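Local atomic coordinates of starch synthase I (PDB entry 4HLN), a protein that belongs to the plant starch synthase family of glycosyltransferases and folds into two Rossmann-like domains, in the manner known as GT-B. Residues A[248-253]-A[288-293]; A[263-268]-A[620-625]. All blocks are in the same frame, centred on the assembly; numbering follows the deposited sequence.

Contact 1 (A[248-253]-A[288-293]); sequences EAPLIL and GVYRDS
Leu-251 and Pro-250, in the last turn of helix 235-252, receive the phenol end of Tyr-290 from the loop that leads into strand 294-299 of the Rossmann-like N-terminal domain. The tight part lies around the end of that ring. Leu-251 comes from the opposite direction, and its forked tip lies to one side of the ring plane: CD1 is 3.7 Å from Tyr-290 CE1, while CD2 is 3.7 Å from Tyr-290 CZ. Its CG stands beside the backbone N (chi1 -55°), which turns the forked tip toward the ring. Pro-250 crosses the phenol at about a right angle, its CB near the ring plane at the edge and 3.5 Å from Tyr-290 OH. The looser part is the partly exposed side, where Leu-251 CD1 and Val-289 CG1 approach no closer than 4.5 Å. The loop holds its shape in two ways. Gly-288, with positive phi, is the C-prime residue of a Schellman motif that closes the helical turn following 276-284, and a type I turn is closed by Ser-293 N bonding to Tyr-290 O at 3.0 Å. The hydroxyl is buried but satisfied. At the kink in the helix Leu-251 N bonds to Glu-248 O at 2.9 Å rather than to Cys-247 O, and Cys-247 O accepts a hydrogen bond from Tyr-290 OH instead.

Contact 2 (A[263-268]-A[620-625]); sequences SCMFVV and QIFEWA
Met-265 runs from strand 264-269 across to helix 611-627, placing its CG over one face of the Phe-622 ring. CB points toward the helix and, with CG anti to the backbone N (chi1 177°), sends the chain out from the strand. CG then sits 3.6 Å above the plane of the Phe-622 ring, offset toward the rim; at 3.8 Å from the ring centroid and 18° off the normal, it makes a CH-pi contact. Next comes SD, 4.7 Å from the centroid of the Phe-622 ring and 40° off the normal, an oblique Met-aromatic contact. Bends at chi2 and chi3 carry CE past the ring to the helix itself, where it meets Ala-625 CB and lies 3.8 Å from Phe-622 CA. Such a C-terminal helix, packed against the N-terminal domain, is characteristic of GT-B glycosyltransferases. Here the axes of the strand and helix segments lie 10.2 Å apart, a spacing bridged by Met-265, Val-267 and Phe-622. Farther along the strand, Val-267 crosses Phe-622 at about a right angle and brings CG2 to 3.9 Å from Phe-622 CZ. Polar ties flank this apolar patch: Glu-623 forms a salt bridge with Arg-125, and Ala-625 O accepts a hydrogen bond from Arg-294 NE.

In the fold
Both contacts belong to the nine-stranded sheet region of the N-terminal domain, with centres 14 Å apart. Contact 2 is the deeper: all four touching residues are buried and its centre is about 18 Å from the chain centre, against about 28 Å for contact 1, where two of four are buried. Contact 1 joins segments 35 residues apart, contact 2 segments 352 apart. The cross-contact chemistry of contact 2 is wholly apolar; contact 1 also houses a polar phenol. They meet directly: Ser-293 OG probably hydrogen-bonds Cys-264 N (2.8 Å), and the Tyr-290 ring packs edge-to-face with Phe-266, whose CB points away from the helix segment 620-625.

Contact 1 (A[248-253]-A[288-293])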
ATOM      1  N   GLU A 248       1.472  18.223 -18.569  1.00 38.17           N
ATOM      2  CA  GLU A 248       1.470  18.396 -20.015  1.00 41.51           C
ATOM      3  C   GLU A 248       1.079  17.157 -20.819  1.00 40.35           C
ATOM      4  O   GLU A 248       0.465  17.267 -21.881  1.00 41.33           O
ATOM      5  CB  GLU A 248       2.834  18.904 -20.473  1.00 40.61           C
ATOM      6  CG  GLU A 248       3.034  20.355 -20.108  1.00 45.22           C
ATOM      7  CD  GLU A 248       1.982  21.243 -20.769  1.00 57.80           C
ATOM      8  OE1 GLU A 248       1.909  21.223 -22.023  1.00 59.93           O
ATOM      9  OE2 GLU A 248       1.228  21.942 -20.047  1.00 57.10           O
ATOM     10  N   ALA A 249       1.430  15.982 -20.318  1.00 35.48           N
ATOM     11  CA  ALA A 249       1.278  14.769 -21.111  1.00 39.70           C
ATOM     12  C   ALA A 249      -0.133  14.589 -21.692  1.00 44.83           C
ATOM     13  O   ALA A 249      -0.291  14.317 -22.890  1.00 53.92           O
ATOM     14  CB  ALA A 249       1.711  13.545 -20.307  1.00 29.10           C
ATOM     15  N   PRO A 250      -1.163  14.748 -20.851  1.00 40.52           N
ATOM     16  CA  PRO A 250      -2.553  14.548 -21.301  1.00 49.15           C
ATOM     17  C   PRO A 250      -3.007  15.593 -22.321  1.00 47.64           C
ATOM     18  O   PRO A 250      -3.987  15.393 -23.036  1.00 58.09           O
ATOM     19  CB  PRO A 250      -3.369  14.683 -20.006  1.00 42.98           C
ATOM     20  CG  PRO A 250      -2.390  14.448 -18.908  1.00 39.72           C
ATOM     21  CD  PRO A 250      -1.083  15.006 -19.405  1.00 27.85           C
ATOM     22  N   LEU A 251      -2.282  16.699 -22.388  1.00 39.72           N
ATOM     23  CA  LEU A 251      -2.613  17.761 -23.318  1.00 35.67           C
ATOM     24  C   LEU A 251      -1.855  17.672 -24.640  1.00 47.21           C
ATOM     25  O   LEU A 251      -2.300  18.240 -25.630  1.00 54.60           O
ATOM     26  CB  LEU A 251      -2.327  19.113 -22.692  1.00 30.83           C
ATOM     27  CG  LEU A 251      -2.994  19.417 -21.353  1.00 38.17           C
ATOM     28  CD1 LEU A 251      -2.426  20.698 -20.712  1.00 33.01           C
ATOM     29  CD2 LEU A 251      -4.483  19.519 -21.513  1.00 32.99           C
ATOM     30  N   ILE A 252      -0.722  16.974 -24.679  1.00 44.44           N
ATOM     31  CA  ILE A 252       0.098  17.023 -25.889  1.00 38.91           C
ATOM     32  C   ILE A 252       0.502  15.717 -26.543  1.00 51.09           C
ATOM     33  O   ILE A 252       0.951  15.725 -27.692  1.00 55.95           O
ATOM     34  CB  ILE A 252       1.385  17.841 -25.700  1.00 42.10           C
ATOM     35  CG1 ILE A 252       2.329  17.147 -24.716  1.00 39.68           C
ATOM     36  CG2 ILE A 252       1.061  19.289 -25.311  1.00 31.17           C
ATOM     37  CD1 ILE A 252       3.703  17.742 -24.736  1.00 44.14           C
ATOM     38  N   LEU A 253       0.370  14.602 -25.834  1.00 51.73           N
ATOM     39  CA  LEU A 253       0.745  13.327 -26.433  1.00 41.99           C
ATOM     40  C   LEU A 253      -0.408  12.699 -27.225  1.00 46.11           C
ATOM     41  O   LEU A 253      -1.435  12.320 -26.654  1.00 49.81           O
ATOM     42  CB  LEU A 253       1.282  12.365 -25.373  1.00 43.00           C
ATOM     43  CG  LEU A 253       2.588  12.828 -24.712  1.00 44.63           C
ATOM     44  CD1 LEU A 253       3.132  11.779 -23.780  1.00 35.09           C
ATOM     45  CD2 LEU A 253       3.632  13.169 -25.755  1.00 50.20           C
ATOM     46  N   GLY A 288      -8.978  28.297 -17.192  1.00 29.69           N
ATOM     47  CA  GLY A 288      -9.945  27.520 -17.945  1.00 38.31           C
ATOM     48  C   GLY A 288      -9.445  26.173 -18.424  1.00 39.12           C
ATOM     49  O   GLY A 288     -10.141  25.451 -19.140  1.00 54.26           O
ATOM     50  N   VAL A 289      -8.233  25.826 -18.025  1.00 34.97           N
ATOM     51  CA  VAL A 289      -7.692  24.523 -18.349  1.00 34.73           C
ATOM     52  C   VAL A 289      -7.824  23.545 -17.192  1.00 32.41           C
ATOM     53  O   VAL A 289      -7.609  23.904 -16.043  1.00 40.97           O
ATOM     54  CB  VAL A 289      -6.261  24.643 -18.815  1.00 37.49           C
ATOM     55  CG1 VAL A 289      -5.725  23.274 -19.200  1.00 36.60           C
ATOM     56  CG2 VAL A 289      -6.238  25.593 -19.993  1.00 24.19           C
ATOM     57  N   TYR A 290      -8.243  22.325 -17.518  1.00 36.78           N
ATOM     58  CA  TYR A 290      -8.328  21.224 -16.558  1.00 34.20           C
ATOM     59  C   TYR A 290      -9.429  21.382 -15.504  1.00 39.70           C
ATOM     60  O   TYR A 290      -9.412  20.692 -14.478  1.00 46.99           O
ATOM     61  CB  TYR A 290      -6.981  21.017 -15.854  1.00 28.12           C
ATOM     62  CG  TYR A 290      -5.985  20.171 -16.590  1.00 34.60           C
ATOM     63  CD1 TYR A 290      -4.671  20.594 -16.738  1.00 41.17           C
ATOM     64  CD2 TYR A 290      -6.337  18.925 -17.108  1.00 36.72           C
ATOM     65  CE1 TYR A 290      -3.735  19.817 -17.398  1.00 34.94           C
ATOM     66  CE2 TYR A 290      -5.408  18.133 -17.760  1.00 33.22           C
ATOM     67  CZ  TYR A 290      -4.101  18.588 -17.912  1.00 37.77           C
ATOM     68  OH  TYR A 290      -3.149  17.814 -18.563  1.00 42.34           O
ATOM     69  N   ARG A 291     -10.389  22.267 -15.749  1.00 41.47           N
ATOM     70  CA  ARG A 291     -11.513  22.419 -14.816  1.00 44.61           C
ATOM     71  C   ARG A 291     -12.358  21.168 -14.609  1.00 43.66           C
ATOM     72  O   ARG A 291     -13.042  21.038 -13.598  1.00 47.27           O
ATOM     73  CB  ARG A 291     -12.403  23.603 -15.200  1.00 32.35           C
ATOM     74  CG  ARG A 291     -11.739  24.899 -14.819  1.00 39.76           C
ATOM     75  CD  ARG A 291     -12.597  26.114 -14.982  1.00 43.39           C
ATOM     76  NE  ARG A 291     -11.825  27.263 -14.542  1.00 57.79           N
ATOM     77  CZ  ARG A 291     -12.340  28.444 -14.232  1.00 56.74           C
ATOM     78  NH1 ARG A 291     -13.654  28.634 -14.326  1.00 54.68           N
ATOM     79  NH2 ARG A 291     -11.531  29.428 -13.839  1.00 41.40           N
ATOM     80  N   ASP A 292     -12.301  20.238 -15.550  1.00 48.05           N
ATOM     81  CA  ASP A 292     -13.065  19.010 -15.401  1.00 63.89           C
ATOM     82  C   ASP A 292     -12.223  17.812 -14.963  1.00 59.63           C
ATOM     83  O   ASP A 292     -12.680  16.667 -15.012  1.00 56.51           O
ATOM     84  CB  ASP A 292     -13.846  18.731 -16.679  1.00 71.77           C
ATOM     85  CG  ASP A 292     -14.976  19.724 -16.878  1.00 83.93           C
ATOM     86  OD1 ASP A 292     -15.625  20.081 -15.864  1.00 83.79           O
ATOM     87  OD2 ASP A 292     -15.201  20.166 -18.028  1.00 88.26           O
ATOM     88  N   SER A 293     -10.998  18.091 -14.525  1.00 48.52           N
ATOM     89  CA  SER A 293     -10.129  17.062 -13.985  1.00 46.53           C
ATOM     90  C   SER A 293     -10.067  17.133 -12.473  1.00 44.28           C
ATOM     91  O   SER A 293     -10.212  18.198 -11.878  1.00 53.13           O
ATOM     92  CB  SER A 293      -8.731  17.172 -14.566  1.00 51.48           C
ATOM     93  OG  SER A 293      -8.755  16.819 -15.935  1.00 67.23           O
TER

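Contact 2 (A[263-268]-A[620-625])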
ATOM      1  N   SER A 263     -10.344  15.845 -18.972  1.00 46.77           N
ATOM      2  CA  SER A 263     -11.305  15.268 -18.035  1.00 56.14           C
ATOM      3  C   SER A 263     -10.684  14.063 -17.362  1.00 56.64           C
ATOM      4  O   SER A 263     -11.260  12.969 -17.325  1.00 65.80           O
ATOM      5  CB  SER A 263     -12.591  14.870 -18.745  1.00 61.04           C
ATOM      6  OG  SER A 263     -13.229  16.011 -19.284  1.00 76.69           O
ATOM      7  N   CYS A 264      -9.492  14.274 -16.833  1.00 43.94           N
ATOM      8  CA  CYS A 264      -8.722  13.170 -16.294  1.00 48.04           C
ATOM      9  C   CYS A 264      -8.808  13.037 -14.794  1.00 44.15           C
ATOM     10  O   CYS A 264      -9.013  14.014 -14.066  1.00 43.49           O
ATOM     11  CB  CYS A 264      -7.272  13.307 -16.719  1.00 45.57           C
ATOM     12  SG  CYS A 264      -7.144  13.132 -18.493  1.00 58.73           S
ATOM     13  N   MET A 265      -8.677  11.806 -14.336  1.00 41.00           N
ATOM     14  CA  MET A 265      -8.398  11.587 -12.937  1.00 44.53           C
ATOM     15  C   MET A 265      -6.887  11.388 -12.818  1.00 44.37           C
ATOM     16  O   MET A 265      -6.330  10.426 -13.360  1.00 41.36           O
ATOM     17  CB  MET A 265      -9.188  10.397 -12.373  1.00 30.61           C
ATOM     18  CG  MET A 265      -8.855  10.093 -10.882  1.00 65.73           C
ATOM     19  SD  MET A 265      -9.080  11.452  -9.681  1.00 55.78           S
ATOM     20  CE  MET A 265     -10.867  11.584  -9.679  1.00 55.69           C
ATOM     21  N   PHE A 266      -6.224  12.340 -12.165  1.00 33.23           N
ATOM     22  CA  PHE A 266      -4.814  12.180 -11.845  1.00 37.06           C
ATOM     23  C   PHE A 266      -4.695  11.454 -10.522  1.00 33.31           C
ATOM     24  O   PHE A 266      -5.231  11.911  -9.522  1.00 35.99           O
ATOM     25  CB  PHE A 266      -4.132  13.525 -11.718  1.00 34.53           C
ATOM     26  CG  PHE A 266      -4.002  14.258 -13.003  1.00 40.80           C
ATOM     27  CD1 PHE A 266      -2.817  14.227 -13.709  1.00 36.04           C
ATOM     28  CD2 PHE A 266      -5.060  14.994 -13.505  1.00 39.78           C
ATOM     29  CE1 PHE A 266      -2.688  14.917 -14.907  1.00 33.39           C
ATOM     30  CE2 PHE A 266      -4.939  15.686 -14.688  1.00 33.64           C
ATOM     31  CZ  PHE A 266      -3.751  15.649 -15.394  1.00 33.86           C
ATOM     32  N   VAL A 267      -4.010  10.317 -10.531  1.00 30.53           N
ATOM     33  CA  VAL A 267      -3.681   9.600  -9.304  1.00 34.25           C
ATOM     34  C   VAL A 267      -2.206   9.816  -8.988  1.00 42.01           C
ATOM     35  O   VAL A 267      -1.328   9.202  -9.596  1.00 40.70           O
ATOM     36  CB  VAL A 267      -3.925   8.105  -9.443  1.00 36.76           C
ATOM     37  CG1 VAL A 267      -3.571   7.405  -8.156  1.00 39.09           C
ATOM     38  CG2 VAL A 267      -5.355   7.858  -9.786  1.00 37.26           C
ATOM     39  N   VAL A 268      -1.933  10.705  -8.046  1.00 38.62           N
ATOM     40  CA  VAL A 268      -0.555  11.033  -7.727  1.00 45.21           C
ATOM     41  C   VAL A 268      -0.019  10.305  -6.484  1.00 40.87           C
ATOM     42  O   VAL A 268      -0.623  10.307  -5.423  1.00 36.40           O
ATOM     43  CB  VAL A 268      -0.389  12.535  -7.656  1.00 44.67           C
ATOM     44  CG1 VAL A 268      -1.117  13.137  -8.852  1.00 38.37           C
ATOM     45  CG2 VAL A 268      -0.973  13.067  -6.374  1.00 37.42           C
ATOM     46  N   GLN A 620     -15.336   4.026  -7.402  1.00 39.11           N
ATOM     47  CA  GLN A 620     -16.293   4.729  -6.570  1.00 37.67           C
ATOM     48  C   GLN A 620     -15.704   6.069  -6.144  1.00 44.41           C
ATOM     49  O   GLN A 620     -16.295   7.134  -6.344  1.00 52.44           O
ATOM     50  CB  GLN A 620     -16.615   3.866  -5.344  1.00 35.92           C
ATOM     51  CG  GLN A 620     -17.501   4.533  -4.314  1.00 63.72           C
ATOM     52  CD  GLN A 620     -18.916   4.776  -4.829  1.00 91.60           C
ATOM     53  OE1 GLN A 620     -19.849   4.053  -4.466  1.00 93.60           O
ATOM     54  NE2 GLN A 620     -19.082   5.797  -5.682  1.00 93.88           N
ATOM     55  N   ILE A 621     -14.512   5.997  -5.576  1.00 37.51           N
ATOM     56  CA  ILE A 621     -13.806   7.173  -5.120  1.00 41.15           C
ATOM     57  C   ILE A 621     -13.733   8.242  -6.200  1.00 36.31           C
ATOM     58  O   ILE A 621     -14.113   9.382  -5.959  1.00 51.86           O
ATOM     59  CB  ILE A 621     -12.409   6.782  -4.594  1.00 46.93           C
ATOM     60  CG1 ILE A 621     -12.560   6.060  -3.256  1.00 41.51           C
ATOM     61  CG2 ILE A 621     -11.494   7.994  -4.448  1.00 35.10           C
ATOM     62  CD1 ILE A 621     -11.292   5.399  -2.794  1.00 42.78           C
ATOM     63  N   PHE A 622     -13.270   7.872  -7.389  1.00 35.18           N
ATOM     64  CA  PHE A 622     -13.184   8.823  -8.505  1.00 44.52           C
ATOM     65  C   PHE A 622     -14.515   9.437  -8.835  1.00 42.63           C
ATOM     66  O   PHE A 622     -14.577  10.585  -9.249  1.00 46.95           O
ATOM     67  CB  PHE A 622     -12.641   8.164  -9.769  1.00 47.97           C
ATOM     68  CG  PHE A 622     -11.316   7.501  -9.576  1.00 57.80           C
ATOM     69  CD1 PHE A 622     -10.469   7.908  -8.557  1.00 56.63           C
ATOM     70  CD2 PHE A 622     -10.923   6.461 -10.395  1.00 51.24           C
ATOM     71  CE1 PHE A 622      -9.248   7.294  -8.362  1.00 49.60           C
ATOM     72  CE2 PHE A 622      -9.709   5.837 -10.205  1.00 52.66           C
ATOM     73  CZ  PHE A 622      -8.866   6.252  -9.190  1.00 49.31           C
ATOM     74  N   GLU A 623     -15.585   8.670  -8.673  1.00 41.68           N
ATOM     75  CA  GLU A 623     -16.903   9.204  -8.978  1.00 50.18           C
ATOM     76  C   GLU A 623     -17.284  10.313  -8.013  1.00 57.98           C
ATOM     77  O   GLU A 623     -17.716  11.400  -8.441  1.00 55.00           O
ATOM     78  CB  GLU A 623     -17.952   8.101  -9.051  1.00 50.74           C
ATOM     79  CG  GLU A 623     -17.843   7.336 -10.374  1.00 76.51           C
ATOM     80  CD  GLU A 623     -17.658   8.273 -11.593  1.00 91.01           C
ATOM     81  OE1 GLU A 623     -18.330   9.334 -11.652  1.00103.60           O
ATOM     82  OE2 GLU A 623     -16.836   7.952 -12.487  1.00 71.60           O
ATOM     83  N   TRP A 624     -17.086  10.055  -6.722  1.00 41.98           N
ATOM     84  CA  TRP A 624     -17.207  11.107  -5.728  1.00 41.95           C
ATOM     85  C   TRP A 624     -16.379  12.342  -6.091  1.00 51.91           C
ATOM     86  O   TRP A 624     -16.850  13.464  -5.939  1.00 54.30           O
ATOM     87  CB  TRP A 624     -16.764  10.599  -4.383  1.00 47.89           C
ATOM     88  CG  TRP A 624     -17.658   9.587  -3.841  1.00 56.59           C
ATOM     89  CD1 TRP A 624     -18.991   9.449  -4.091  1.00 57.20           C
ATOM     90  CD2 TRP A 624     -17.303   8.540  -2.944  1.00 56.70           C
ATOM     91  NE1 TRP A 624     -19.493   8.377  -3.393  1.00 61.05           N
ATOM     92  CE2 TRP A 624     -18.473   7.801  -2.679  1.00 64.13           C
ATOM     93  CE3 TRP A 624     -16.109   8.155  -2.335  1.00 58.80           C
ATOM     94  CZ2 TRP A 624     -18.484   6.701  -1.825  1.00 58.38           C
ATOM     95  CZ3 TRP A 624     -16.119   7.057  -1.489  1.00 64.31           C
ATOM     96  CH2 TRP A 624     -17.298   6.344  -1.245  1.00 59.50           C
ATOM     97  N   ALA A 625     -15.155  12.144  -6.574  1.00 37.16           N
ATOM     98  CA  ALA A 625     -14.302  13.285  -6.871  1.00 37.29           C
ATOM     99  C   ALA A 625     -14.879  14.118  -7.991  1.00 43.63           C
ATOM    100  O   ALA A 625     -14.871  15.352  -7.925  1.00 45.99           O
ATOM    101  CB  ALA A 625     -12.893  12.848  -7.219  1.00 38.06           C
TER